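Long-range contacts in aromatic-amino-acid aminotransferase (Burkholderia pseudomallei, PDB 4F4E), which probably transfers amino groups between aromatic amino acids such as tyrosine and 2-oxoglutarate, with covalently bound pyridoxal 5'-phosphate as cofactor: residues R48-L54 and R385-Y391; K103-G107 and A248-R252; A115-V119 and T285-A291; A134-R138 and L159-F165; A169-Y173 and G184-A188. One frame throughout, in Å; residues are numbered along the deposited sequence. Where two conformers were deposited one is given.

Contact 1 of 5, residues R48-L54 and R385-Y391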
# COMPACT_ATOMS: atom_id res chain seq x y z
N ARG A 48 -31.44 16.51 12.66
CA ARG A 48 -32.06 17.36 11.64
C ARG A 48 -31.88 16.78 10.25
O ARG A 48 -30.79 16.40 9.86
CB ARG A 48 -31.47 18.77 11.70
CG ARG A 48 -31.90 19.50 12.95
CD ARG A 48 -31.24 20.87 13.01
NE ARG A 48 -29.86 20.77 13.46
CZ ARG A 48 -29.11 21.81 13.86
NH1 ARG A 48 -29.62 23.05 13.86
NH2 ARG A 48 -27.90 21.60 14.33
N PRO A 49 -32.95 16.73 9.46
CA PRO A 49 -32.70 16.06 8.20
C PRO A 49 -31.94 16.86 7.15
O PRO A 49 -31.40 16.27 6.23
CB PRO A 49 -34.11 15.71 7.70
CG PRO A 49 -35.06 16.56 8.47
CD PRO A 49 -34.35 17.13 9.66
N THR A 50 -32.00 18.18 7.28
CA THR A 50 -31.22 19.08 6.48
C THR A 50 -30.03 19.51 7.34
O THR A 50 -30.13 20.31 8.29
CB THR A 50 -32.05 20.28 6.02
OG1 THR A 50 -32.37 21.08 7.15
CG2 THR A 50 -33.31 19.80 5.35
N LYS A 51 -28.95 18.79 7.15
CA LYS A 51 -27.64 19.23 7.64
C LYS A 51 -26.64 19.15 6.50
O LYS A 51 -26.85 18.39 5.57
CB LYS A 51 -27.24 18.30 8.76
CG LYS A 51 -27.34 16.82 8.42
CD LYS A 51 -27.12 15.96 9.67
CE LYS A 51 -27.18 14.47 9.32
NZ LYS A 51 -26.96 13.69 10.56
N VAL A 52 -25.56 19.93 6.57
CA VAL A 52 -24.57 19.98 5.49
C VAL A 52 -23.21 19.82 6.10
O VAL A 52 -22.85 20.56 7.05
CB VAL A 52 -24.62 21.34 4.71
CG1 VAL A 52 -23.56 21.39 3.63
CG2 VAL A 52 -26.00 21.56 4.10
N ASN A 53 -22.47 18.82 5.60
CA ASN A 53 -21.10 18.61 6.03
C ASN A 53 -20.09 19.30 5.07
O ASN A 53 -19.76 18.80 4.01
CB ASN A 53 -20.78 17.12 6.20
CG ASN A 53 -19.45 16.88 6.93
OD1 ASN A 53 -18.68 17.78 7.17
ND2 ASN A 53 -19.23 15.64 7.33
N LEU A 54 -19.58 20.45 5.50
CA LEU A 54 -18.52 21.13 4.73
C LEU A 54 -17.12 20.81 5.26
O LEU A 54 -16.14 21.38 4.80
CB LEU A 54 -18.77 22.64 4.75
CG LEU A 54 -20.09 23.14 4.16
CD1 LEU A 54 -20.16 24.68 4.31
CD2 LEU A 54 -20.21 22.70 2.70
N ARG A 385 -23.03 25.59 13.23
CA ARG A 385 -23.35 24.19 13.45
C ARG A 385 -24.64 24.06 14.28
O ARG A 385 -25.60 23.39 13.89
CB ARG A 385 -22.18 23.46 14.12
CG ARG A 385 -22.50 22.06 14.54
CD ARG A 385 -21.32 21.35 15.21
NE ARG A 385 -20.98 22.00 16.48
CZ ARG A 385 -19.91 22.76 16.67
NH1 ARG A 385 -19.05 23.01 15.67
NH2 ARG A 385 -19.71 23.29 17.87
N GLU A 386 -24.66 24.75 15.41
CA GLU A 386 -25.75 24.60 16.36
C GLU A 386 -27.05 25.20 15.83
O GLU A 386 -28.11 24.58 15.91
CB GLU A 386 -25.38 25.27 17.68
CG GLU A 386 -24.24 24.53 18.37
CD GLU A 386 -23.55 25.32 19.48
OE1 GLU A 386 -22.81 24.67 20.26
OE2 GLU A 386 -23.68 26.57 19.58
N GLU A 387 -26.95 26.41 15.27
CA GLU A 387 -28.13 27.14 14.84
C GLU A 387 -28.66 26.64 13.50
O GLU A 387 -29.87 26.71 13.28
CB GLU A 387 -27.84 28.63 14.79
CG GLU A 387 -27.55 29.20 16.17
CD GLU A 387 -27.22 30.67 16.14
OE1 GLU A 387 -26.85 31.16 15.06
OE2 GLU A 387 -27.39 31.34 17.19
N PHE A 388 -27.78 26.12 12.65
CA PHE A 388 -28.12 25.88 11.23
C PHE A 388 -27.79 24.51 10.70
O PHE A 388 -28.18 24.20 9.59
CB PHE A 388 -27.57 27.01 10.33
CG PHE A 388 -28.14 28.33 10.67
CD1 PHE A 388 -29.43 28.64 10.30
CD2 PHE A 388 -27.43 29.26 11.40
CE1 PHE A 388 -30.00 29.85 10.61
CE2 PHE A 388 -28.01 30.46 11.74
CZ PHE A 388 -29.28 30.75 11.36
N GLY A 389 -27.12 23.66 11.49
CA GLY A 389 -26.77 22.32 11.08
C GLY A 389 -25.82 22.30 9.89
O GLY A 389 -25.83 21.33 9.10
N ILE A 390 -25.01 23.37 9.76
CA ILE A 390 -24.00 23.48 8.72
C ILE A 390 -22.63 23.37 9.39
O ILE A 390 -22.30 24.18 10.28
CB ILE A 390 -24.09 24.81 7.97
CG1 ILE A 390 -25.52 25.08 7.40
CG2 ILE A 390 -22.99 24.90 6.91
CD1 ILE A 390 -26.09 24.16 6.33
N TYR A 391 -21.86 22.34 8.99
CA TYR A 391 -20.66 21.93 9.69
C TYR A 391 -19.40 22.35 8.92
O TYR A 391 -19.09 21.76 7.89
CB TYR A 391 -20.68 20.39 9.88
CG TYR A 391 -21.67 19.93 10.93
CD1 TYR A 391 -23.05 20.02 10.71
CD2 TYR A 391 -21.23 19.46 12.17
CE1 TYR A 391 -23.94 19.61 11.66
CE2 TYR A 391 -22.12 19.04 13.12
CZ TYR A 391 -23.48 19.14 12.86
OH TYR A 391 -24.37 18.79 13.82
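The carbonyl oxygen of Arg385 is gripped by two N-H groups: Gly389 N, closing the last turn of helix 378-388, and Arg48 NH2, 2.9 Å from Arg385 O. Arg48 NH1 lies 3.0 Å from Glu386 O, in a bond bent to 141° whose donor stands above that carbonyl plane. The arginine chain turns at chi3 (-79°), which lays one guanidinium face over Gly389 N, while Asp46 holds NE in a salt bridge. Beyond Gly389, the first residue to leave helical angles, with positive phi, the chains run as a two-strand parallel sheet. Val52 N meets Gly389 O at 2.9 Å, Tyr391 N meets Val52 O at 2.8 Å, and Leu54 N reaches Tyr391 O at 2.8 Å. On one face of this sheet Val52 and Ile390 lie side by side, CG2 against CD1 at a tight 3.4 Å, and Leu54 CD1 lies against Ile390 CG2. On the other face are Asn53 and Tyr391; the tyrosine hydroxyl bonds to Asp46, so that one carboxylate serves both sides of the contact. A guanidinium placed at carbonyls near a helix C-terminus would be favoured by the partial negative charge there.

Contact 2 of 5, residues K103-G107 and A248-R252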
# COMPACT_ATOMS: atom_id res chain seq x y z
N LYS A 103 4.60 11.98 -18.54
CA LYS A 103 4.16 12.88 -19.60
C LYS A 103 3.08 13.82 -19.13
O LYS A 103 3.00 14.99 -19.56
CB LYS A 103 3.74 12.08 -20.85
CG LYS A 103 5.01 11.49 -21.49
CD LYS A 103 4.81 10.84 -22.85
CE LYS A 103 6.17 10.42 -23.49
NZ LYS A 103 5.93 9.78 -24.84
N LEU A 104 2.21 13.34 -18.25
CA LEU A 104 1.13 14.19 -17.74
C LEU A 104 1.73 15.32 -16.90
O LEU A 104 1.30 16.48 -16.99
CB LEU A 104 0.16 13.32 -16.91
CG LEU A 104 -1.07 14.01 -16.37
CD1 LEU A 104 -1.99 14.49 -17.50
CD2 LEU A 104 -1.84 13.04 -15.45
N LEU A 105 2.76 14.99 -16.13
CA LEU A 105 3.43 15.98 -15.27
C LEU A 105 4.33 16.95 -16.00
O LEU A 105 4.32 18.13 -15.70
CB LEU A 105 4.24 15.31 -14.16
CG LEU A 105 3.39 14.52 -13.17
CD1 LEU A 105 4.26 13.65 -12.25
CD2 LEU A 105 2.48 15.38 -12.29
N LEU A 106 5.11 16.44 -16.95
CA LEU A 106 6.23 17.18 -17.53
C LEU A 106 5.96 17.64 -18.92
O LEU A 106 6.65 18.55 -19.37
CB LEU A 106 7.55 16.35 -17.49
CG LEU A 106 7.92 15.94 -16.06
CD1 LEU A 106 9.16 15.02 -15.98
CD2 LEU A 106 8.08 17.15 -15.15
N GLY A 107 4.98 17.04 -19.60
CA GLY A 107 4.71 17.38 -21.00
C GLY A 107 5.20 16.29 -21.91
O GLY A 107 6.19 15.63 -21.63
N ALA A 248 0.18 21.88 -13.84
CA ALA A 248 1.55 21.29 -13.75
C ALA A 248 2.67 22.33 -13.76
O ALA A 248 3.86 21.98 -13.64
CB ALA A 248 1.80 20.27 -14.86
N ALA A 249 2.31 23.60 -13.91
CA ALA A 249 3.33 24.65 -14.18
C ALA A 249 4.47 24.64 -13.18
O ALA A 249 5.63 24.68 -13.54
CB ALA A 249 2.68 26.02 -14.28
N ALA A 250 4.13 24.55 -11.90
CA ALA A 250 5.13 24.58 -10.85
C ALA A 250 6.09 23.42 -10.95
O ALA A 250 7.29 23.59 -10.76
CB ALA A 250 4.47 24.61 -9.47
N VAL A 251 5.58 22.22 -11.29
CA VAL A 251 6.43 21.05 -11.44
C VAL A 251 7.41 21.27 -12.60
O VAL A 251 8.62 21.06 -12.46
CB VAL A 251 5.57 19.77 -11.68
CG1 VAL A 251 6.45 18.58 -12.00
CG2 VAL A 251 4.65 19.49 -10.49
N ARG A 252 6.91 21.83 -13.71
CA ARG A 252 7.71 22.08 -14.91
C ARG A 252 8.77 23.16 -14.73
O ARG A 252 9.86 23.03 -15.31
CB ARG A 252 6.78 22.40 -16.09
CG ARG A 252 5.91 21.16 -16.39
CD ARG A 252 4.98 21.32 -17.58
NE ARG A 252 4.03 20.18 -17.61
CZ ARG A 252 3.09 19.97 -18.54
NH1 ARG A 252 2.97 20.76 -19.58
NH2 ARG A 252 2.29 18.93 -18.47
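The guanidinium of Arg252 lies flat beside the last turn of helix 95-106. Over one face sit Leu106 C and Gly107 N, both displaced toward the rim, and at the edge, in the plane, are the oxygens of Leu104 and Leu105. NE donates to Leu105 O at 2.8 Å along a nearly straight path (170°), whereas NH2 reaches Leu104 O at 3.0 Å with a bend to 136°. Both donors stand above the planes of the carbonyls they serve. An arginine chain extended from CG to NE spans the distance from its own helix. Glu245 holds NH1 in a salt bridge, so the guanidinium also has a partner beyond helix 95-106; Leu104 O accepts from Gln238 NE2 as well. Gly107, with positive phi, ends helix 95-106. Beside these bonds, Ala248 CB packs on Leu105 O at 3.4 Å, and Leu106 CD2 meets Val251 CG1 at 3.8 Å, the two side chains crossing at about a right angle. Leu105 and Val251 both rest on Ile235 and Val263, from strands 230-235 and 261-266. Two helices bearing on the same strands of a central mixed sheet, here bridged by an arginine bound to helix C-terminal carbonyls, belong to the layered alpha/beta large domain of class I aminotransferases.

Contact 3 of 5, residues A115-V119 and T285-A291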
# COMPACT_ATOMS: atom_id res chain seq x y z
N ALA A 115 15.87 12.16 -22.11
CA ALA A 115 17.25 11.88 -21.67
C ALA A 115 17.31 10.77 -20.61
O ALA A 115 18.37 10.45 -20.09
CB ALA A 115 17.91 13.15 -21.10
N GLY A 116 16.15 10.19 -20.27
CA GLY A 116 16.08 9.14 -19.27
C GLY A 116 16.40 9.55 -17.86
O GLY A 116 16.90 8.75 -17.06
N ARG A 117 16.15 10.81 -17.55
CA ARG A 117 16.54 11.36 -16.28
C ARG A 117 15.43 11.31 -15.25
O ARG A 117 15.69 11.66 -14.10
CB ARG A 117 17.02 12.80 -16.47
CG ARG A 117 18.42 12.87 -17.01
CD ARG A 117 18.82 14.29 -17.37
NE ARG A 117 18.71 15.19 -16.25
CZ ARG A 117 18.97 16.49 -16.28
NH1 ARG A 117 19.40 17.05 -17.40
NH2 ARG A 117 18.81 17.25 -15.19
N VAL A 118 14.20 10.91 -15.62
CA VAL A 118 13.07 10.88 -14.67
C VAL A 118 12.75 9.45 -14.27
O VAL A 118 12.59 8.56 -15.13
CB VAL A 118 11.81 11.53 -15.27
CG1 VAL A 118 10.73 11.74 -14.19
CG2 VAL A 118 12.19 12.83 -15.97
N VAL A 119 12.65 9.25 -12.97
CA VAL A 119 12.26 8.00 -12.34
C VAL A 119 10.85 8.17 -11.84
O VAL A 119 10.58 9.14 -11.14
CB VAL A 119 13.19 7.73 -11.13
CG1 VAL A 119 12.70 6.52 -10.34
CG2 VAL A 119 14.64 7.53 -11.59
N THR A 285 16.53 13.20 -11.91
CA THR A 285 17.93 12.96 -11.60
C THR A 285 18.80 13.64 -12.65
O THR A 285 18.29 14.15 -13.65
CB THR A 285 18.23 11.48 -11.55
OG1 THR A 285 18.18 10.97 -12.89
CG2 THR A 285 17.19 10.76 -10.58
N ASP A 286 20.11 13.63 -12.43
CA ASP A 286 21.03 14.38 -13.29
C ASP A 286 21.40 13.59 -14.55
O ASP A 286 21.90 14.17 -15.54
CB ASP A 286 22.33 14.67 -12.53
CG ASP A 286 22.18 15.76 -11.49
OD1 ASP A 286 21.05 16.28 -11.33
OD2 ASP A 286 23.19 16.15 -10.88
N SER A 287 21.22 12.27 -14.51
CA SER A 287 21.66 11.39 -15.61
C SER A 287 20.94 10.07 -15.64
O SER A 287 20.29 9.68 -14.66
CB SER A 287 23.17 11.12 -15.48
OG SER A 287 23.51 10.35 -14.35
N LYS A 288 21.05 9.37 -16.76
CA LYS A 288 20.53 7.99 -16.83
C LYS A 288 21.11 7.09 -15.76
O LYS A 288 20.40 6.25 -15.16
CB LYS A 288 20.83 7.35 -18.17
CG LYS A 288 19.99 7.88 -19.30
CD LYS A 288 20.22 7.06 -20.59
CE LYS A 288 19.54 7.76 -21.77
NZ LYS A 288 19.66 7.14 -23.12
N ASP A 289 22.42 7.21 -15.54
CA ASP A 289 23.08 6.38 -14.53
C ASP A 289 22.54 6.68 -13.17
O ASP A 289 22.27 5.77 -12.38
CB ASP A 289 24.58 6.59 -14.50
CG ASP A 289 25.27 5.69 -13.47
OD1 ASP A 289 25.26 4.47 -13.67
OD2 ASP A 289 25.78 6.18 -12.45
N GLU A 290 22.36 7.97 -12.89
CA GLU A 290 21.86 8.37 -11.59
C GLU A 290 20.40 7.87 -11.44
O GLU A 290 20.01 7.38 -10.38
CB GLU A 290 21.99 9.89 -11.41
CG GLU A 290 21.57 10.38 -10.06
CD GLU A 290 21.96 11.83 -9.82
OE1 GLU A 290 21.14 12.71 -10.06
OE2 GLU A 290 23.09 12.06 -9.40
N ALA A 291 19.59 7.99 -12.49
CA ALA A 291 18.23 7.42 -12.47
C ALA A 291 18.22 5.92 -12.11
O ALA A 291 17.41 5.45 -11.30
CB ALA A 291 17.53 7.66 -13.82
O HOH W 1 18.33 16.99 -12.20
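Strand 118-124, outermost in the mixed sheet of this chain, begins here against the turn that carries strand 278-284 into helix 288-303, where Arg117 and Thr285 are bonded in both directions. In the backbone, Thr285 N donates to Arg117 O at 2.8 Å, almost in line with the carbonyl. From the side chain, Arg117 NE returns a bond to Thr285 O at 2.8 Å and 166°, with the oxygen in the guanidinium plane; the bend at chi3 (57°) swings the group back over the turn, and Asp286 O lies over one of its faces. Charge is linked through water: Arg117 NH2 and Asp286 OD1, 4.6 Å apart and too far for a salt bridge, share water 1, which accepts from the first and donates to the second. Asn258 also bonds Arg117 NH2, and Asn260 bonds Asp286 OD1. Two helix-end motifs flank this network. Gly116 closes a Schellman motif after helix 111-114, and Ser287 OG serves as N-cap, accepting from Glu290 N at 3.0 Å. Packing from the second subunit is supplied by its Phe25, set against Thr285 and Glu290. The methyl of Ala291 lies against Gly116 O; the apolar pair here joins Ala291 CB to Val119 CG2 at 3.7 Å.

Contact 4 of 5, residues A134-R138 and L159-F165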
# COMPACT_ATOMS: atom_id res chain seq x y z
N ALA A 134 9.90 9.97 1.33
CA ALA A 134 10.36 10.31 2.68
C ALA A 134 11.35 9.24 3.17
O ALA A 134 12.44 9.54 3.65
CB ALA A 134 9.17 10.44 3.65
N ASP A 135 10.97 7.97 3.00
CA ASP A 135 11.83 6.92 3.49
C ASP A 135 13.16 6.91 2.72
O ASP A 135 14.21 6.72 3.35
CB ASP A 135 11.22 5.52 3.41
CG ASP A 135 10.08 5.29 4.43
OD1 ASP A 135 9.91 6.09 5.39
OD2 ASP A 135 9.38 4.26 4.21
N PHE A 136 13.13 7.10 1.42
CA PHE A 136 14.37 7.17 0.65
C PHE A 136 15.18 8.40 1.06
O PHE A 136 16.41 8.31 1.25
CB PHE A 136 14.04 7.23 -0.85
CG PHE A 136 15.22 7.42 -1.75
CD1 PHE A 136 16.31 6.56 -1.71
CD2 PHE A 136 15.23 8.45 -2.67
CE1 PHE A 136 17.40 6.73 -2.56
CE2 PHE A 136 16.30 8.62 -3.54
CZ PHE A 136 17.39 7.77 -3.48
N LEU A 137 14.52 9.54 1.21
CA LEU A 137 15.23 10.75 1.66
C LEU A 137 15.94 10.55 3.00
O LEU A 137 17.05 11.05 3.19
CB LEU A 137 14.29 11.96 1.69
CG LEU A 137 14.14 12.64 0.31
CD1 LEU A 137 12.87 13.44 0.22
CD2 LEU A 137 15.39 13.54 -0.02
N ARG A 138 15.31 9.80 3.90
CA ARG A 138 15.88 9.53 5.19
C ARG A 138 17.19 8.76 5.09
O ARG A 138 18.12 9.03 5.83
CB ARG A 138 14.85 8.82 6.06
CG ARG A 138 15.35 8.32 7.41
CD ARG A 138 15.22 9.36 8.48
NE ARG A 138 15.37 8.71 9.79
CZ ARG A 138 15.68 9.35 10.91
NH1 ARG A 138 15.88 10.67 10.91
NH2 ARG A 138 15.79 8.66 12.04
N LEU A 159 3.24 12.41 8.46
CA LEU A 159 4.02 11.48 7.65
C LEU A 159 5.54 11.65 7.76
O LEU A 159 6.28 10.70 7.95
CB LEU A 159 3.54 11.53 6.18
CG LEU A 159 4.20 10.56 5.21
CD1 LEU A 159 3.19 10.14 4.08
CD2 LEU A 159 5.48 11.15 4.60
N PHE A 160 6.01 12.88 7.67
CA PHE A 160 7.43 13.13 7.70
C PHE A 160 7.97 12.96 9.11
O PHE A 160 9.08 12.45 9.26
CB PHE A 160 7.75 14.50 7.12
CG PHE A 160 7.66 14.53 5.63
CD1 PHE A 160 8.68 13.99 4.87
CD2 PHE A 160 6.54 15.01 4.97
CE1 PHE A 160 8.63 13.98 3.47
CE2 PHE A 160 6.47 15.02 3.58
CZ PHE A 160 7.52 14.52 2.82
N ASP A 161 7.19 13.31 10.13
CA ASP A 161 7.64 13.04 11.48
C ASP A 161 7.77 11.53 11.73
O ASP A 161 8.76 11.08 12.30
CB ASP A 161 6.69 13.68 12.48
CG ASP A 161 7.12 13.48 13.89
OD1 ASP A 161 7.97 14.25 14.35
OD2 ASP A 161 6.58 12.56 14.50
N MET A 162 6.78 10.75 11.31
CA MET A 162 6.87 9.27 11.41
C MET A 162 8.00 8.68 10.59
O MET A 162 8.55 7.62 10.94
CB MET A 162 5.55 8.64 11.00
CG MET A 162 5.52 7.13 11.12
SD MET A 162 5.58 6.55 12.85
CE MET A 162 4.45 7.66 13.67
N ALA A 163 8.35 9.32 9.48
CA ALA A 163 9.47 8.86 8.66
C ALA A 163 10.85 9.22 9.30
O ALA A 163 11.88 8.84 8.77
CB ALA A 163 9.35 9.41 7.24
N GLY A 164 10.84 9.96 10.40
CA GLY A 164 12.06 10.27 11.16
C GLY A 164 12.54 11.72 11.14
O GLY A 164 13.58 12.03 11.74
N PHE A 165 11.83 12.60 10.47
CA PHE A 165 12.28 13.99 10.25
C PHE A 165 11.70 14.97 11.26
O PHE A 165 10.56 14.86 11.67
CB PHE A 165 11.83 14.47 8.85
CG PHE A 165 12.43 13.70 7.71
CD1 PHE A 165 13.69 14.02 7.25
CD2 PHE A 165 11.72 12.71 7.05
CE1 PHE A 165 14.28 13.35 6.19
CE2 PHE A 165 12.29 12.02 5.98
CZ PHE A 165 13.57 12.35 5.55
O HOH W 2 11.83 6.56 7.17
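Apolar contacts dominate, and most of them converge on the methyl of Ala134. Its CB touches Phe160 CE1 at 3.6 Å, obliquely to the ring, as well as Ala163 CB at 3.7 Å and Leu159 CD2 at 3.9 Å. Phe165 offers its rim to the neighbouring helix: CE2 is 3.4 Å from Ala134 O, which lies in the ring plane, and CZ is 3.9 Å from Leu137 CB. Arg138 CD lies over a face of the same ring. These side chains pack helix 125-140 against helix 154-162 and the turn that follows it, helix 154-162 being the crossover helix of a beta-alpha-beta unit between parallel strands 146-150 and 167-174. Leu137, Phe160 and Phe165 continue onto strand 197-201, while Leu159 also meets Thr304 of the second subunit. Gly164 ends the crossover helix in a Schellman motif. The polar link runs through water. Water 2 donates to Asp135 OD1 at 2.7 Å and to Ala163 O at 2.8 Å, and the same carboxylate oxygen is in a salt bridge with Lys131 of its own helix. Arg138, with CG turned opposite its backbone N (chi1 173°) and the chain bent at chi2 (88°), spreads its guanidinium over Gly164, whose CA sits above the centre of one face.

Contact 5 of 5, residues A169-Y173 and G184-A188. With EDO (1,2-ethanediol), chain C.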
# COMPACT_ATOMS: atom_id res chain seq x y z
N ALA A 169 7.62 24.76 9.79
CA ALA A 169 6.64 25.37 8.90
C ALA A 169 7.15 26.70 8.38
O ALA A 169 7.72 27.51 9.14
CB ALA A 169 5.30 25.55 9.60
N TYR A 170 6.98 26.93 7.08
CA TYR A 170 7.23 28.23 6.53
C TYR A 170 5.93 29.05 6.53
O TYR A 170 4.85 28.49 6.28
CB TYR A 170 7.84 28.18 5.11
CG TYR A 170 7.11 27.33 4.08
CD1 TYR A 170 6.06 27.83 3.36
CD2 TYR A 170 7.53 26.03 3.80
CE1 TYR A 170 5.40 27.05 2.40
CE2 TYR A 170 6.90 25.25 2.82
CZ TYR A 170 5.82 25.76 2.15
OH TYR A 170 5.14 24.98 1.19
N PRO A 171 6.04 30.36 6.84
CA PRO A 171 4.88 31.24 6.67
C PRO A 171 4.26 31.04 5.30
O PRO A 171 5.00 30.87 4.32
CB PRO A 171 5.47 32.65 6.84
CG PRO A 171 6.72 32.45 7.65
CD PRO A 171 7.27 31.12 7.18
N TYR A 172 2.93 31.07 5.21
CA TYR A 172 2.24 30.86 3.95
C TYR A 172 0.88 31.53 3.93
O TYR A 172 0.73 32.62 3.35
CB TYR A 172 2.15 29.34 3.60
CG TYR A 172 1.65 29.13 2.20
CD1 TYR A 172 2.45 29.39 1.13
CD2 TYR A 172 0.31 28.82 1.95
CE1 TYR A 172 1.99 29.27 -0.18
CE2 TYR A 172 -0.15 28.64 0.68
CZ TYR A 172 0.68 28.88 -0.40
OH TYR A 172 0.22 28.76 -1.71
N TYR A 173 -0.10 30.96 4.62
CA TYR A 173 -1.44 31.55 4.67
C TYR A 173 -1.47 32.81 5.55
O TYR A 173 -0.99 32.79 6.68
CB TYR A 173 -2.43 30.55 5.25
CG TYR A 173 -3.80 31.15 5.37
CD1 TYR A 173 -4.56 31.43 4.24
CD2 TYR A 173 -4.32 31.49 6.60
CE1 TYR A 173 -5.84 32.02 4.35
CE2 TYR A 173 -5.57 32.09 6.70
CZ TYR A 173 -6.31 32.33 5.59
OH TYR A 173 -7.56 32.90 5.79
N GLY A 184 7.13 36.35 3.94
CA GLY A 184 7.48 35.49 5.05
C GLY A 184 7.93 34.14 4.50
O GLY A 184 8.89 33.55 5.01
N MET A 185 7.26 33.66 3.46
CA MET A 185 7.66 32.38 2.88
C MET A 185 9.09 32.46 2.35
O MET A 185 9.93 31.64 2.65
CB MET A 185 6.76 32.00 1.72
CG MET A 185 7.14 30.67 1.08
SD MET A 185 5.94 30.14 -0.17
CE MET A 185 6.70 28.62 -0.77
N LEU A 186 9.34 33.46 1.52
CA LEU A 186 10.63 33.55 0.90
C LEU A 186 11.72 33.76 1.95
O LEU A 186 12.82 33.18 1.86
CB LEU A 186 10.63 34.66 -0.14
CG LEU A 186 11.63 34.27 -1.23
CD1 LEU A 186 11.02 33.18 -2.11
CD2 LEU A 186 12.04 35.51 -2.01
N ALA A 187 11.41 34.55 2.97
CA ALA A 187 12.40 34.80 4.01
C ALA A 187 12.77 33.52 4.74
O ALA A 187 13.95 33.27 5.00
CB ALA A 187 11.96 35.90 4.98
N ALA A 188 11.78 32.66 4.97
CA ALA A 188 12.00 31.35 5.59
C ALA A 188 12.89 30.48 4.73
O ALA A 188 13.85 29.90 5.22
CB ALA A 188 10.66 30.63 5.88
C1 EDO C . 2.93 26.24 -0.85
O1 EDO C . 3.18 24.86 -0.71
C2 EDO C . 2.77 26.69 -2.32
O2 EDO C . 1.61 26.15 -2.89
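Met185 runs alongside Tyr170 and Tyr172, with CG anti to its backbone N (chi1 180°) and the chain extended beyond. CB lies 3.3 Å from Pro171 O, and CG comes next, 3.8 Å from Tyr170 CD1. SD meets the rim of the Tyr172 ring, 3.8 Å from CD1 and in the ring plane, while it stands obliquely to the Tyr170 ring, 4.9 Å from that centroid; both are Met-aromatic contacts. The terminal CE ends 3.8 Å from Tyr170 CE1. Met185 points the same way as each tyrosine, and it also touches Leu200 and Val220. On the next turn of the helix, Ala188 CB fits against Pro171 CD and Tyr170 CB, and the proline ring covers the carbonyl of Gly184. Strand 169-171 and helix 184-188 run at 134° to one another with axes 6.5 Å apart. The helix thus folds back over the strand after strand 179-180, at one end of the mixed sheet. Past the methionine the contact becomes polar at the two tyrosine hydroxyls: Tyr170 OH bonds to Val199 O and accepts from O1 of a 1,2-ethanediol, probably from the crystallisation liquor, at 2.7 Å; Tyr172 OH bonds to Val210 O, and the diol C1 lies over the Tyr172 face. Dispersion and sulfur-aromatic contact hold helix to strand, at the price of burying Pro171 O, which has no polar partner in the model.

All five contacts are partly buried, but contact 2 lies nearest the middle, its centre about 15 Å from the chain's centre, while contacts 1 and 3 sit at about 26 Å, with about 52 Å between their centres. Contact 1 alone stands on a separate two-strand parallel sheet; the others surround the mixed sheet, contacts 3 and 5 toward its two ends. Contacts 2 and 3 touch through Leu106 CD1 and Val118 CG2, 3.7 Å apart, and contact 4 leads directly along the chain into contact 5. Arginine bonds to backbone carbonyls mark contacts 1, 2 and 3, at helix ends and turns, whereas contacts 4 and 5 rely on apolar groups. Contacts 3 and 4 also meet the second subunit.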